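Local structure of cGAS/DncV-like nucleotidyltransferase in E. coli homolog (Rhodothermus marinus SG0.5JP17-172, 6E0K) at residues 128-140 against 146-158. The protein makes the cyclic dinucleotide 3',3'-cUAMP from UTP and ATP, a second messenger that triggers abortive infection in a CBASS antiphage defence system. Residues are numbered along the deposited sequence; the frame is centred on the assembly and turned at random.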
loop_
_atom_site.group_PDB
_atom_site.type_symbol
_atom_site.label_atom_id
_atom_site.label_comp_id
_atom_site.label_asym_id
_atom_site.label_seq_id
_atom_site.Cartn_x
_atom_site.Cartn_y
_atom_site.Cartn_z
ATOM N N ALA A 128 -0.298 15.548 -2.222
ATOM C CA ALA A 128 -1.176 14.401 -2.285
ATOM C C ALA A 128 -1.042 13.739 -3.648
ATOM O O ALA A 128 -0.978 14.412 -4.682
ATOM C CB ALA A 128 -2.630 14.808 -2.030
ATOM N N ASP A 129 -0.963 12.421 -3.638
ATOM C CA ASP A 129 -0.999 11.621 -4.853
ATOM C C ASP A 129 -2.371 10.966 -4.875
ATOM O O ASP A 129 -2.647 10.077 -4.064
ATOM C CB ASP A 129 0.124 10.587 -4.847
ATOM C CG ASP A 129 0.345 9.963 -6.198
ATOM O OD1 ASP A 129 0.450 10.715 -7.191
ATOM O OD2 ASP A 129 0.424 8.717 -6.264
ATOM N N VAL A 130 -3.242 11.437 -5.767
ATOM C CA VAL A 130 -4.668 11.121 -5.718
ATOM C C VAL A 130 -4.984 10.082 -6.781
ATOM O O VAL A 130 -4.829 10.344 -7.978
ATOM C CB VAL A 130 -5.528 12.380 -5.915
ATOM C CG1 VAL A 130 -6.998 12.024 -5.852
ATOM C CG2 VAL A 130 -5.206 13.430 -4.846
ATOM N N VAL A 131 -5.435 8.905 -6.348
ATOM C CA VAL A 131 -5.902 7.869 -7.266
ATOM C C VAL A 131 -7.403 8.052 -7.459
ATOM O O VAL A 131 -8.182 7.940 -6.506
ATOM C CB VAL A 131 -5.582 6.467 -6.735
ATOM C CG1 VAL A 131 -6.227 5.419 -7.640
ATOM C CG2 VAL A 131 -4.085 6.243 -6.678
ATOM N N VAL A 132 -7.802 8.365 -8.688
ATOM C CA VAL A 132 -9.205 8.533 -9.042
ATOM C C VAL A 132 -9.705 7.196 -9.561
ATOM O O VAL A 132 -9.156 6.658 -10.529
ATOM C CB VAL A 132 -9.380 9.634 -10.096
ATOM C CG1 VAL A 132 -10.831 9.721 -10.515
ATOM C CG2 VAL A 132 -8.892 10.968 -9.551
ATOM N N CYS A 133 -10.726 6.635 -8.915
ATOM C CA CYS A 133 -11.106 5.261 -9.236
ATOM C C CYS A 133 -12.603 5.067 -9.050
ATOM O O CYS A 133 -13.287 5.892 -8.455
ATOM C CB CYS A 133 -10.333 4.261 -8.378
ATOM S SG CYS A 133 -10.532 4.483 -6.593
ATOM N N ILE A 134 -13.106 3.953 -9.584
ATOM C CA ILE A 134 -14.493 3.549 -9.405
ATOM C C ILE A 134 -14.503 2.208 -8.682
ATOM O O ILE A 134 -13.596 1.383 -8.847
ATOM C CB ILE A 134 -15.233 3.467 -10.759
ATOM C CG1 ILE A 134 -15.340 4.855 -11.391
ATOM C CG2 ILE A 134 -16.619 2.868 -10.583
ATOM C CD1 ILE A 134 -16.094 4.843 -12.690
ATOM N N GLN A 135 -15.509 2.010 -7.842
ATOM C CA GLN A 135 -15.674 0.739 -7.149
ATOM C C GLN A 135 -15.620 -0.411 -8.151
ATOM O O GLN A 135 -16.187 -0.323 -9.236
ATOM C CB GLN A 135 -17.016 0.735 -6.416
ATOM C CG GLN A 135 -17.292 -0.508 -5.596
ATOM C CD GLN A 135 -18.697 -0.484 -5.020
ATOM O OE1 GLN A 135 -19.516 -1.350 -5.316
ATOM N NE2 GLN A 135 -18.989 0.532 -4.212
ATOM N N TYR A 136 -14.893 -1.466 -7.796
ATOM C CA TYR A 136 -14.799 -2.675 -8.604
ATOM C C TYR A 136 -15.346 -3.835 -7.784
ATOM O O TYR A 136 -14.985 -3.989 -6.615
ATOM C CB TYR A 136 -13.349 -2.959 -9.010
ATOM C CG TYR A 136 -13.219 -4.173 -9.901
ATOM C CD1 TYR A 136 -13.394 -4.064 -11.269
ATOM C CD2 TYR A 136 -12.933 -5.427 -9.369
ATOM C CE1 TYR A 136 -13.273 -5.181 -12.107
ATOM C CE2 TYR A 136 -12.817 -6.535 -10.182
ATOM C CZ TYR A 136 -12.986 -6.411 -11.548
ATOM O OH TYR A 136 -12.859 -7.520 -12.343
ATOM N N ARG A 137 -16.232 -4.625 -8.380
ATOM C CA ARG A 137 -16.790 -5.797 -7.719
ATOM C C ARG A 137 -16.301 -7.046 -8.432
ATOM O O ARG A 137 -16.604 -7.252 -9.614
ATOM C CB ARG A 137 -18.321 -5.755 -7.730
ATOM C CG ARG A 137 -18.903 -4.592 -6.935
ATOM C CD ARG A 137 -20.418 -4.736 -6.842
ATOM N NE ARG A 137 -21.041 -3.577 -6.208
ATOM C CZ ARG A 137 -22.346 -3.467 -5.986
ATOM N NH1 ARG A 137 -23.172 -4.443 -6.343
ATOM N NH2 ARG A 137 -22.826 -2.369 -5.406
ATOM N N LYS A 138 -15.581 -7.896 -7.704
ATOM C CA LYS A 138 -15.147 -9.184 -8.215
ATOM C C LYS A 138 -16.150 -10.226 -7.743
ATOM O O LYS A 138 -16.203 -10.556 -6.552
ATOM C CB LYS A 138 -13.733 -9.510 -7.740
ATOM C CG LYS A 138 -13.244 -10.854 -8.257
ATOM C CD LYS A 138 -11.756 -11.046 -7.990
ATOM C CE LYS A 138 -11.430 -10.944 -6.509
ATOM N NZ LYS A 138 -9.986 -11.280 -6.271
ATOM N N TYR A 139 -16.968 -10.722 -8.681
ATOM C CA TYR A 139 -18.013 -11.688 -8.408
ATOM C C TYR A 139 -17.536 -13.096 -8.721
ATOM O O TYR A 139 -16.706 -13.296 -9.615
ATOM C CB TYR A 139 -19.255 -11.406 -9.256
ATOM C CG TYR A 139 -20.136 -10.274 -8.773
ATOM C CD1 TYR A 139 -19.909 -8.962 -9.181
ATOM C CD2 TYR A 139 -21.237 -10.532 -7.964
ATOM C CE1 TYR A 139 -20.743 -7.932 -8.764
ATOM C CE2 TYR A 139 -22.064 -9.503 -7.530
ATOM C CZ TYR A 139 -21.819 -8.213 -7.950
ATOM O OH TYR A 139 -22.652 -7.200 -7.531
ATOM N N PRO A 140 -18.099 -14.076 -8.027
ATOM C CA PRO A 140 -17.801 -15.476 -8.319
ATOM C C PRO A 140 -18.521 -15.951 -9.568
ATOM O O PRO A 140 -19.483 -15.315 -10.027
ATOM C CB PRO A 140 -18.327 -16.202 -7.073
ATOM C CG PRO A 140 -19.435 -15.347 -6.604
ATOM C CD PRO A 140 -18.978 -13.938 -6.854
ATOM N N GLU A 146 -26.450 -11.514 -5.010
ATOM C CA GLU A 146 -25.969 -10.202 -5.439
ATOM C C GLU A 146 -25.045 -9.548 -4.415
ATOM O O GLU A 146 -24.315 -8.614 -4.770
ATOM C CB GLU A 146 -27.144 -9.273 -5.755
ATOM C CG GLU A 146 -27.914 -8.771 -4.546
ATOM C CD GLU A 146 -28.776 -7.555 -4.868
ATOM O OE1 GLU A 146 -28.529 -6.903 -5.911
ATOM O OE2 GLU A 146 -29.698 -7.253 -4.078
ATOM N N ASP A 147 -25.044 -10.015 -3.171
ATOM C CA ASP A 147 -24.134 -9.493 -2.155
ATOM C C ASP A 147 -22.851 -10.305 -2.027
ATOM O O ASP A 147 -21.999 -9.966 -1.199
ATOM C CB ASP A 147 -24.840 -9.431 -0.796
ATOM C CG ASP A 147 -25.803 -8.261 -0.694
ATOM O OD1 ASP A 147 -26.661 -8.113 -1.595
ATOM O OD2 ASP A 147 -25.703 -7.493 0.290
ATOM N N ASP A 148 -22.689 -11.359 -2.824
ATOM C CA ASP A 148 -21.515 -12.231 -2.763
ATOM C C ASP A 148 -20.495 -11.713 -3.770
ATOM O O ASP A 148 -20.450 -12.151 -4.921
ATOM C CB ASP A 148 -21.931 -13.673 -3.050
ATOM C CG ASP A 148 -20.779 -14.675 -2.950
ATOM O OD1 ASP A 148 -19.638 -14.293 -2.623
ATOM O OD2 ASP A 148 -21.033 -15.870 -3.216
ATOM N N TYR A 149 -19.682 -10.749 -3.343
ATOM C CA TYR A 149 -18.606 -10.235 -4.173
ATOM C C TYR A 149 -17.534 -9.665 -3.263
ATOM O O TYR A 149 -17.778 -9.381 -2.087
ATOM C CB TYR A 149 -19.091 -9.157 -5.155
ATOM C CG TYR A 149 -19.694 -7.937 -4.493
ATOM C CD1 TYR A 149 -18.899 -6.863 -4.079
ATOM C CD2 TYR A 149 -21.061 -7.849 -4.302
ATOM C CE1 TYR A 149 -19.476 -5.734 -3.484
ATOM C CE2 TYR A 149 -21.638 -6.738 -3.709
ATOM C CZ TYR A 149 -20.847 -5.692 -3.304
ATOM O OH TYR A 149 -21.450 -4.597 -2.723
ATOM N N ILE A 150 -16.351 -9.487 -3.826
ATOM C CA ILE A 150 -15.230 -8.858 -3.139
ATOM C C ILE A 150 -15.046 -7.472 -3.732
ATOM O O ILE A 150 -14.981 -7.314 -4.958
ATOM C CB ILE A 150 -13.961 -9.716 -3.263
ATOM C CG1 ILE A 150 -14.195 -11.065 -2.584
ATOM C CG2 ILE A 150 -12.767 -9.002 -2.626
ATOM C CD1 ILE A 150 -13.110 -12.068 -2.829
ATOM N N GLU A 151 -14.967 -6.462 -2.868
ATOM C CA GLU A 151 -14.934 -5.078 -3.318
ATOM C C GLU A 151 -13.499 -4.585 -3.401
ATOM O O GLU A 151 -12.731 -4.719 -2.436
ATOM C CB GLU A 151 -15.733 -4.159 -2.394
ATOM C CG GLU A 151 -15.872 -2.756 -2.970
ATOM C CD GLU A 151 -16.349 -1.741 -1.953
ATOM O OE1 GLU A 151 -17.440 -1.943 -1.388
ATOM O OE2 GLU A 151 -15.629 -0.747 -1.722
ATOM N N GLY A 152 -13.153 -4.013 -4.550
ATOM C CA GLY A 152 -11.935 -3.263 -4.752
ATOM C C GLY A 152 -12.256 -1.956 -5.447
ATOM O O GLY A 152 -13.339 -1.393 -5.293
ATOM N N MET A 153 -11.289 -1.473 -6.220
ATOM C CA MET A 153 -11.506 -0.296 -7.044
ATOM C C MET A 153 -10.670 -0.450 -8.300
ATOM O O MET A 153 -9.771 -1.294 -8.373
ATOM C CB MET A 153 -11.165 1.004 -6.292
ATOM C CG MET A 153 -9.794 1.026 -5.628
ATOM S SD MET A 153 -8.456 1.320 -6.804
ATOM C CE MET A 153 -7.286 2.233 -5.777
ATOM N N THR A 154 -10.972 0.371 -9.300
ATOM C CA THR A 154 -10.262 0.253 -10.560
ATOM C C THR A 154 -10.125 1.618 -11.220
ATOM O O THR A 154 -10.930 2.529 -10.991
ATOM C CB THR A 154 -10.968 -0.746 -11.503
ATOM O OG1 THR A 154 -10.139 -1.020 -12.643
ATOM C CG2 THR A 154 -12.295 -0.198 -11.972
ATOM N N PHE A 155 -9.087 1.747 -12.044
ATOM C CA PHE A 155 -8.850 2.968 -12.795
ATOM C C PHE A 155 -8.175 2.593 -14.105
ATOM O O PHE A 155 -7.595 1.515 -14.237
ATOM C CB PHE A 155 -7.997 3.975 -12.002
ATOM C CG PHE A 155 -6.718 3.394 -11.450
ATOM C CD1 PHE A 155 -6.708 2.757 -10.218
ATOM C CD2 PHE A 155 -5.531 3.481 -12.165
ATOM C CE1 PHE A 155 -5.538 2.210 -9.703
ATOM C CE2 PHE A 155 -4.360 2.947 -11.653
ATOM C CZ PHE A 155 -4.366 2.307 -10.418
ATOM N N TYR A 156 -8.293 3.483 -15.082
ATOM C CA TYR A 156 -7.720 3.285 -16.406
ATOM C C TYR A 156 -6.390 4.021 -16.486
ATOM O O TYR A 156 -6.202 5.064 -15.853
ATOM C CB TYR A 156 -8.686 3.789 -17.486
ATOM C CG TYR A 156 -8.333 3.439 -18.911
ATOM C CD1 TYR A 156 -8.338 2.116 -19.356
ATOM C CD2 TYR A 156 -8.042 4.434 -19.843
ATOM C CE1 TYR A 156 -8.042 1.800 -20.678
ATOM C CE2 TYR A 156 -7.749 4.129 -21.154
ATOM C CZ TYR A 156 -7.741 2.809 -21.574
ATOM O OH TYR A 156 -7.454 2.509 -22.891
ATOM N N VAL A 157 -5.452 3.440 -17.228
ATOM C CA VAL A 157 -4.163 4.074 -17.487
ATOM C C VAL A 157 -4.118 4.398 -18.975
ATOM O O VAL A 157 -3.896 3.498 -19.805
ATOM C CB VAL A 157 -2.993 3.175 -17.051
ATOM C CG1 VAL A 157 -1.670 3.917 -17.192
ATOM C CG2 VAL A 157 -3.183 2.700 -15.630
ATOM N N PRO A 158 -4.378 5.647 -19.366
ATOM C CA PRO A 158 -4.475 5.953 -20.802
ATOM C C PRO A 158 -3.207 5.676 -21.581
ATOM O O PRO A 158 -3.291 5.323 -22.765
ATOM C CB PRO A 158 -4.830 7.446 -20.809
ATOM C CG PRO A 158 -5.620 7.623 -19.542
ATOM C CD PRO A 158 -4.926 6.733 -18.531
HETATM O O HOH W 1 -20.202 -2.434 -2.275
#
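R137 lies extended across the ring of Y149 in an antiparallel beta hairpin of the nucleotidyltransferase sheet, formed by strands 127-138 and 150-157. Paired N-H...O bonds at I134/T154, Y136/G152 and K138/I150 fix the register, and over the paired segments the strand axes are turned 134° from each other.

Near the loop end of the hairpin the Y149 ring lies against the extended R137 chain, while Y149 CB sits over the centre of the Y139 ring. R137 CD is 3.6 Å from the ring centroid of Y149, and further along, the guanidinium is 1° from parallel to that ring, with Y149 OH over its centre. Its rotation is set from the edge: Q135 OE1 accepts from R137 NE at 2.8 Å and Y139 OH from R137 NH1 at 3.0 Å, both in the guanidinium plane. The CB of Y149 points toward the other strand, and CG stands between its own backbone N and carbonyl carbon; this torsion (chi1 60°) lays the ring against R137.

Q135 and E151 meet flat, amide against carboxylate, while E151 OE2 forms a salt bridge with K169.

Toward the active site, M153 bends at chi2 and chi3, curving along C133 SG: M153 CB lies 3.5 Å from C133 SG, and M153 CE reaches V131 CG1 at 3.8 Å. V131 CG1 also meets F155 CD1 at 3.7 Å, so the methyl fits into the notch between M153 CE and the F155 ring. V131 also touches T118 of the UTP site, and the same strand carries D129, a magnesium ligand.

Beside the stacked pair, a water accepts a short bond from Y149 OH and donates to E151 OE1 at 2.9 Å and, at a long 3.3 Å, to Q135 OE1.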